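Local coordinates for protein putative mannose-1-phosphate guanylyl transferase (Thermus thermophilus, PDB 2CU2) that probably transfers a guanylyl group from GTP to mannose-1-phosphate, making GDP-mannose, at residues Y148-R162 / E242-D255. Residues are numbered along the deposited sequence; the frame is centred on the assembly and turned at random.
Sequences YGYIRLGPREGAWYR and ERVRVVLGRFPWDD
Arg245 lies along the indole of Trp160, its chain extended from CG to NE (chi2 167°), which lays it flat along the ring. CB starts near CD1 of the indole and the carbonyl O of Tyr161; CG lies against CD1 and NE1, and Arg245 CD sits over the five-membered ring, a CH-pi contact 3.9 Å from its centroid. Arg245 NE passes 3.4 Å from Trp160 NE1, two donors in contact without a hydrogen bond. The guanidinium then lays its face on CZ2 at the rim of the benzo ring, Arg245 CZ 3.8 Å from Trp160 CZ2, the planes 33° apart. Beyond the ring NH1 bonds to the carbonyl of Ala128 and NH2 pairs with Glu130. Trp160 NE1 donates a hydrogen bond to Glu157 OE1 (2.9 Å) through its anti lone pair, which is likely to restrain the indole's rotation across the type II' hairpin turn. This hairpin, in the nucleotidyltransferase domain of GT-A type, adds its second strand antiparallel to strand 244-249: Tyr161 N meets Val246 O at 2.7 Å, and Val246 N returns the bond to Tyr161 O. On the other sheet face Leu153 CD2 packs on Val246 CG1 (3.7 Å), while Leu248 CD1 touches Tyr161 CE1 (3.5 Å). Farther along, Trp253 turns its edge toward the face of Tyr148, an offset edge-to-face pair with planes 60° apart, and Tyr148 OH donates to Asp255 OD2 (2.8 Å) from above the carboxylate plane. A leucine in place of Tyr148 would probably leave the Asp255 carboxylate without this donor and the Trp253 edge without an aromatic face.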
loop_
_atom_site.group_PDB
_atom_site.type_symbol
_atom_site.label_atom_id
_atom_site.label_comp_id
_atom_site.label_asym_id
_atom_site.label_seq_id
_atom_site.Cartn_x
_atom_site.Cartn_y
_atom_site.Cartn_z
ATOM N N TYR A 148 23.135 -17.991 -1.208
ATOM C CA TYR A 148 23.285 -19.107 -2.133
ATOM C C TYR A 148 24.420 -20.026 -1.727
ATOM O O TYR A 148 25.290 -19.670 -0.924
ATOM C CB TYR A 148 23.590 -18.613 -3.547
ATOM C CG TYR A 148 22.505 -17.814 -4.216
ATOM C CD1 TYR A 148 21.228 -17.730 -3.667
ATOM C CD2 TYR A 148 22.747 -17.175 -5.434
ATOM C CE1 TYR A 148 20.210 -17.026 -4.316
ATOM C CE2 TYR A 148 21.738 -16.472 -6.091
ATOM C CZ TYR A 148 20.475 -16.404 -5.526
ATOM O OH TYR A 148 19.478 -15.719 -6.171
ATOM N N GLY A 149 24.391 -21.224 -2.290
ATOM C CA GLY A 149 25.459 -22.171 -2.069
ATOM C C GLY A 149 26.348 -21.982 -3.286
ATOM O O GLY A 149 25.871 -21.545 -4.339
ATOM N N TYR A 150 27.630 -22.287 -3.153
ATOM C CA TYR A 150 28.570 -22.156 -4.258
ATOM C C TYR A 150 29.226 -23.502 -4.533
ATOM O O TYR A 150 29.160 -24.408 -3.702
ATOM C CB TYR A 150 29.654 -21.122 -3.928
ATOM C CG TYR A 150 29.157 -19.689 -3.868
ATOM C CD1 TYR A 150 28.235 -19.287 -2.899
ATOM C CD2 TYR A 150 29.614 -18.735 -4.781
ATOM C CE1 TYR A 150 27.782 -17.974 -2.841
ATOM C CE2 TYR A 150 29.169 -17.416 -4.729
ATOM C CZ TYR A 150 28.251 -17.049 -3.759
ATOM O OH TYR A 150 27.776 -15.769 -3.721
ATOM N N ILE A 151 29.855 -23.623 -5.699
ATOM C CA ILE A 151 30.541 -24.850 -6.086
ATOM C C ILE A 151 31.957 -24.546 -6.579
ATOM O O ILE A 151 32.161 -23.607 -7.345
ATOM C CB ILE A 151 29.809 -25.577 -7.224
ATOM C CG1 ILE A 151 28.353 -25.856 -6.836
ATOM C CG2 ILE A 151 30.530 -26.879 -7.541
ATOM C CD1 ILE A 151 27.527 -26.460 -7.968
ATOM N N ARG A 152 32.926 -25.346 -6.137
ATOM C CA ARG A 152 34.317 -25.182 -6.557
ATOM C C ARG A 152 34.476 -25.923 -7.868
ATOM O O ARG A 152 34.076 -27.080 -7.974
ATOM C CB ARG A 152 35.296 -25.813 -5.561
ATOM C CG ARG A 152 35.220 -25.331 -4.134
ATOM C CD ARG A 152 36.482 -25.779 -3.389
ATOM N NE ARG A 152 36.409 -25.547 -1.950
ATOM C CZ ARG A 152 35.756 -26.333 -1.099
ATOM N NH1 ARG A 152 35.117 -27.412 -1.540
ATOM N NH2 ARG A 152 35.737 -26.037 0.194
ATOM N N LEU A 153 35.076 -25.278 -8.859
ATOM C CA LEU A 153 35.268 -25.928 -10.145
ATOM C C LEU A 153 36.699 -26.392 -10.372
ATOM O O LEU A 153 37.651 -25.675 -10.074
ATOM C CB LEU A 153 34.880 -24.987 -11.279
ATOM C CG LEU A 153 33.442 -24.483 -11.362
ATOM C CD1 LEU A 153 33.306 -23.648 -12.630
ATOM C CD2 LEU A 153 32.462 -25.656 -11.377
ATOM N N GLY A 154 36.842 -27.605 -10.895
ATOM C CA GLY A 154 38.159 -28.130 -11.196
ATOM C C GLY A 154 38.384 -27.835 -12.667
ATOM O O GLY A 154 37.671 -26.998 -13.228
ATOM N N PRO A 155 39.353 -28.492 -13.329
ATOM C CA PRO A 155 39.581 -28.218 -14.753
ATOM C C PRO A 155 38.402 -28.637 -15.631
ATOM O O PRO A 155 37.621 -29.517 -15.266
ATOM C CB PRO A 155 40.854 -29.012 -15.053
ATOM C CG PRO A 155 40.744 -30.176 -14.120
ATOM C CD PRO A 155 40.290 -29.514 -12.835
ATOM N N ARG A 156 38.277 -27.995 -16.787
ATOM C CA ARG A 156 37.199 -28.291 -17.722
ATOM C C ARG A 156 37.482 -29.554 -18.528
ATOM O O ARG A 156 38.599 -29.761 -19.001
ATOM C CB ARG A 156 36.984 -27.105 -18.673
ATOM C CG ARG A 156 35.898 -27.328 -19.715
ATOM C CD ARG A 156 35.240 -26.023 -20.145
ATOM N NE ARG A 156 34.125 -26.266 -21.058
ATOM C CZ ARG A 156 33.074 -25.461 -21.201
ATOM N NH1 ARG A 156 32.982 -24.342 -20.487
ATOM N NH2 ARG A 156 32.103 -25.776 -22.051
ATOM N N GLU A 157 36.461 -30.395 -18.670
ATOM C CA GLU A 157 36.565 -31.640 -19.426
ATOM C C GLU A 157 35.484 -31.619 -20.501
ATOM O O GLU A 157 34.394 -32.158 -20.307
ATOM C CB GLU A 157 36.333 -32.847 -18.516
ATOM C CG GLU A 157 37.133 -32.835 -17.225
ATOM C CD GLU A 157 36.683 -33.917 -16.256
ATOM O OE1 GLU A 157 35.513 -34.358 -16.347
ATOM O OE2 GLU A 157 37.498 -34.322 -15.399
ATOM N N GLY A 158 35.784 -30.992 -21.631
ATOM C CA GLY A 158 34.809 -30.915 -22.702
ATOM C C GLY A 158 33.687 -29.938 -22.379
ATOM O O GLY A 158 33.938 -28.765 -22.107
ATOM N N ALA A 159 32.449 -30.426 -22.387
ATOM C CA ALA A 159 31.287 -29.585 -22.116
ATOM C C ALA A 159 31.006 -29.303 -20.641
ATOM O O ALA A 159 30.074 -28.570 -20.324
ATOM C CB ALA A 159 30.044 -30.195 -22.765
ATOM N N TRP A 160 31.805 -29.870 -19.744
ATOM C CA TRP A 160 31.574 -29.650 -18.322
ATOM C C TRP A 160 32.878 -29.529 -17.526
ATOM O O TRP A 160 33.988 -29.640 -18.039
ATOM C CB TRP A 160 30.726 -30.803 -17.774
ATOM C CG TRP A 160 31.437 -32.099 -17.927
ATOM C CD1 TRP A 160 32.481 -32.596 -17.110
ATOM C CD2 TRP A 160 31.162 -33.126 -18.911
ATOM N NE1 TRP A 160 32.897 -33.832 -17.489
ATOM C CE2 TRP A 160 32.066 -34.192 -18.665
ATOM C CE3 TRP A 160 30.258 -33.224 -19.963
ATOM C CZ2 TRP A 160 32.047 -35.314 -19.476
ATOM C CZ3 TRP A 160 30.236 -34.348 -20.771
ATOM C CH2 TRP A 160 31.144 -35.395 -20.530
ATOM N N TYR A 161 32.703 -29.238 -16.227
ATOM C CA TYR A 161 33.817 -29.103 -15.308
ATOM C C TYR A 161 33.823 -30.249 -14.304
ATOM O O TYR A 161 32.808 -30.875 -14.032
ATOM C CB TYR A 161 33.674 -27.768 -14.576
ATOM C CG TYR A 161 33.864 -26.645 -15.533
ATOM C CD1 TYR A 161 32.793 -26.197 -16.301
ATOM C CD2 TYR A 161 35.105 -26.016 -15.648
ATOM C CE1 TYR A 161 32.955 -25.125 -17.165
ATOM C CE2 TYR A 161 35.270 -24.951 -16.520
ATOM C CZ TYR A 161 34.203 -24.507 -17.279
ATOM O OH TYR A 161 34.355 -23.438 -18.140
ATOM N N ARG A 162 34.996 -30.539 -13.722
ATOM C CA ARG A 162 34.930 -31.468 -12.605
ATOM C C ARG A 162 34.572 -30.734 -11.316
ATOM O O ARG A 162 35.244 -29.807 -10.888
ATOM C CB ARG A 162 36.304 -32.131 -12.467
ATOM C CG ARG A 162 36.340 -33.160 -11.341
ATOM C CD ARG A 162 35.802 -34.527 -11.782
ATOM N NE ARG A 162 35.484 -35.358 -10.615
ATOM C CZ ARG A 162 36.310 -36.386 -10.340
ATOM N NH1 ARG A 162 37.358 -36.622 -11.110
ATOM N NH2 ARG A 162 36.070 -37.159 -9.276
ATOM N N GLU A 242 31.850 -37.867 -4.161
ATOM C CA GLU A 242 33.239 -37.883 -4.635
ATOM C C GLU A 242 33.370 -37.700 -6.158
ATOM O O GLU A 242 34.357 -37.179 -6.664
ATOM C CB GLU A 242 33.870 -39.216 -4.218
ATOM C CG GLU A 242 34.197 -39.276 -2.727
ATOM C CD GLU A 242 34.623 -40.677 -2.351
ATOM O OE1 GLU A 242 33.775 -41.546 -2.269
ATOM O OE2 GLU A 242 35.805 -40.871 -2.081
ATOM N N ARG A 243 32.362 -38.190 -6.911
ATOM C CA ARG A 243 32.401 -38.060 -8.368
ATOM C C ARG A 243 31.338 -37.085 -8.893
ATOM O O ARG A 243 30.217 -37.460 -9.209
ATOM C CB ARG A 243 32.183 -39.446 -8.976
ATOM C CG ARG A 243 33.419 -40.336 -8.853
ATOM C CD ARG A 243 33.173 -41.743 -9.412
ATOM N NE ARG A 243 33.768 -41.878 -10.745
ATOM C CZ ARG A 243 33.423 -42.960 -11.467
ATOM N NH1 ARG A 243 32.576 -43.847 -10.974
ATOM N NH2 ARG A 243 33.938 -43.131 -12.688
ATOM N N VAL A 244 31.699 -35.781 -8.940
ATOM C CA VAL A 244 30.756 -34.744 -9.334
ATOM C C VAL A 244 31.221 -33.985 -10.580
ATOM O O VAL A 244 32.379 -33.622 -10.734
ATOM C CB VAL A 244 30.613 -33.771 -8.165
ATOM C CG1 VAL A 244 29.623 -32.666 -8.527
ATOM C CG2 VAL A 244 30.117 -34.506 -6.934
ATOM N N ARG A 245 30.267 -33.786 -11.509
ATOM C CA ARG A 245 30.538 -32.943 -12.668
ATOM C C ARG A 245 29.620 -31.717 -12.672
ATOM O O ARG A 245 28.523 -31.727 -12.135
ATOM C CB ARG A 245 30.300 -33.771 -13.933
ATOM C CG ARG A 245 31.434 -34.755 -14.221
ATOM C CD ARG A 245 31.042 -35.784 -15.287
ATOM N NE ARG A 245 32.200 -36.597 -15.672
ATOM C CZ ARG A 245 31.980 -37.628 -16.511
ATOM N NH1 ARG A 245 30.761 -37.874 -16.962
ATOM N NH2 ARG A 245 33.004 -38.399 -16.893
ATOM N N VAL A 246 30.120 -30.617 -13.265
ATOM C CA VAL A 246 29.322 -29.396 -13.281
ATOM C C VAL A 246 29.224 -28.797 -14.687
ATOM O O VAL A 246 30.215 -28.610 -15.380
ATOM C CB VAL A 246 29.971 -28.392 -12.327
ATOM C CG1 VAL A 246 29.127 -27.120 -12.255
ATOM C CG2 VAL A 246 30.088 -28.998 -10.941
ATOM N N VAL A 247 27.992 -28.470 -15.054
ATOM C CA VAL A 247 27.678 -27.745 -16.279
ATOM C C VAL A 247 27.321 -26.284 -15.992
ATOM O O VAL A 247 26.497 -25.967 -15.146
ATOM C CB VAL A 247 26.506 -28.447 -16.966
ATOM C CG1 VAL A 247 26.135 -27.705 -18.249
ATOM C CG2 VAL A 247 26.891 -29.873 -17.312
ATOM N N LEU A 248 28.011 -25.377 -16.709
ATOM C CA LEU A 248 27.751 -23.958 -16.506
ATOM C C LEU A 248 26.610 -23.456 -17.394
ATOM O O LEU A 248 26.663 -23.493 -18.616
ATOM C CB LEU A 248 29.032 -23.187 -16.834
ATOM C CG LEU A 248 30.114 -23.349 -15.766
ATOM C CD1 LEU A 248 31.260 -22.353 -15.945
ATOM C CD2 LEU A 248 29.587 -23.146 -14.347
ATOM N N GLY A 249 25.529 -23.008 -16.730
ATOM C CA GLY A 249 24.430 -22.396 -17.468
ATOM C C GLY A 249 24.686 -20.902 -17.677
ATOM O O GLY A 249 25.160 -20.195 -16.798
ATOM N N ARG A 250 24.399 -20.429 -18.905
ATOM C CA ARG A 250 24.695 -19.033 -19.216
ATOM C C ARG A 250 23.424 -18.203 -19.410
ATOM O O ARG A 250 23.452 -17.065 -19.861
ATOM C CB ARG A 250 25.532 -19.001 -20.492
ATOM C CG ARG A 250 26.738 -19.935 -20.425
ATOM C CD ARG A 250 27.890 -19.435 -21.300
ATOM N NE ARG A 250 29.050 -20.320 -21.177
ATOM C CZ ARG A 250 29.828 -20.168 -20.089
ATOM N NH1 ARG A 250 29.525 -19.261 -19.177
ATOM N NH2 ARG A 250 30.901 -20.949 -19.929
ATOM N N PHE A 251 22.275 -18.796 -19.044
ATOM C CA PHE A 251 21.047 -18.020 -19.007
ATOM C C PHE A 251 20.893 -17.239 -17.701
ATOM O O PHE A 251 21.473 -17.576 -16.677
ATOM C CB PHE A 251 19.881 -18.993 -19.169
ATOM C CG PHE A 251 20.056 -20.154 -18.236
ATOM C CD1 PHE A 251 19.730 -20.012 -16.892
ATOM C CD2 PHE A 251 20.561 -21.353 -18.711
ATOM C CE1 PHE A 251 19.916 -21.077 -16.022
ATOM C CE2 PHE A 251 20.742 -22.417 -17.832
ATOM C CZ PHE A 251 20.419 -22.284 -16.488
ATOM N N PRO A 252 20.113 -16.144 -17.777
ATOM C CA PRO A 252 19.775 -15.380 -16.589
ATOM C C PRO A 252 19.064 -16.261 -15.559
ATOM O O PRO A 252 18.204 -17.072 -15.880
ATOM C CB PRO A 252 18.868 -14.226 -17.017
ATOM C CG PRO A 252 19.103 -14.059 -18.515
ATOM C CD PRO A 252 19.507 -15.545 -18.956
ATOM N N TRP A 253 19.490 -16.107 -14.291
ATOM C CA TRP A 253 18.948 -16.997 -13.271
ATOM C C TRP A 253 18.918 -16.346 -11.883
ATOM O O TRP A 253 19.863 -15.713 -11.431
ATOM C CB TRP A 253 19.810 -18.261 -13.237
ATOM C CG TRP A 253 19.408 -19.127 -12.107
ATOM C CD1 TRP A 253 18.433 -20.149 -12.127
ATOM C CD2 TRP A 253 19.977 -19.129 -10.775
ATOM N NE1 TRP A 253 18.336 -20.801 -10.939
ATOM C CE2 TRP A 253 19.326 -20.150 -10.043
ATOM C CE3 TRP A 253 20.962 -18.363 -10.155
ATOM C CZ2 TRP A 253 19.674 -20.386 -8.722
ATOM C CZ3 TRP A 253 21.311 -18.599 -8.835
ATOM C CH2 TRP A 253 20.659 -19.614 -8.114
ATOM N N ASP A 254 17.753 -16.489 -11.223
ATOM C CA ASP A 254 17.605 -15.989 -9.858
ATOM C C ASP A 254 16.692 -16.917 -9.050
ATOM O O ASP A 254 15.736 -17.482 -9.557
ATOM C CB ASP A 254 16.986 -14.592 -9.929
ATOM C CG ASP A 254 17.441 -13.769 -8.730
ATOM O OD1 ASP A 254 16.982 -14.063 -7.625
ATOM O OD2 ASP A 254 18.226 -12.841 -8.913
ATOM N N ASP A 255 17.036 -17.103 -7.765
ATOM C CA ASP A 255 16.199 -17.981 -6.957
ATOM C C ASP A 255 14.892 -17.297 -6.531
ATOM O O ASP A 255 13.969 -17.919 -6.022
ATOM C CB ASP A 255 17.005 -18.472 -5.746
ATOM C CG ASP A 255 17.055 -17.413 -4.651
ATOM O OD1 ASP A 255 17.161 -17.804 -3.487
ATOM O OD2 ASP A 255 17.032 -16.228 -4.966
HETATM O O HOH W 1 29.890 -26.289 -18.661
#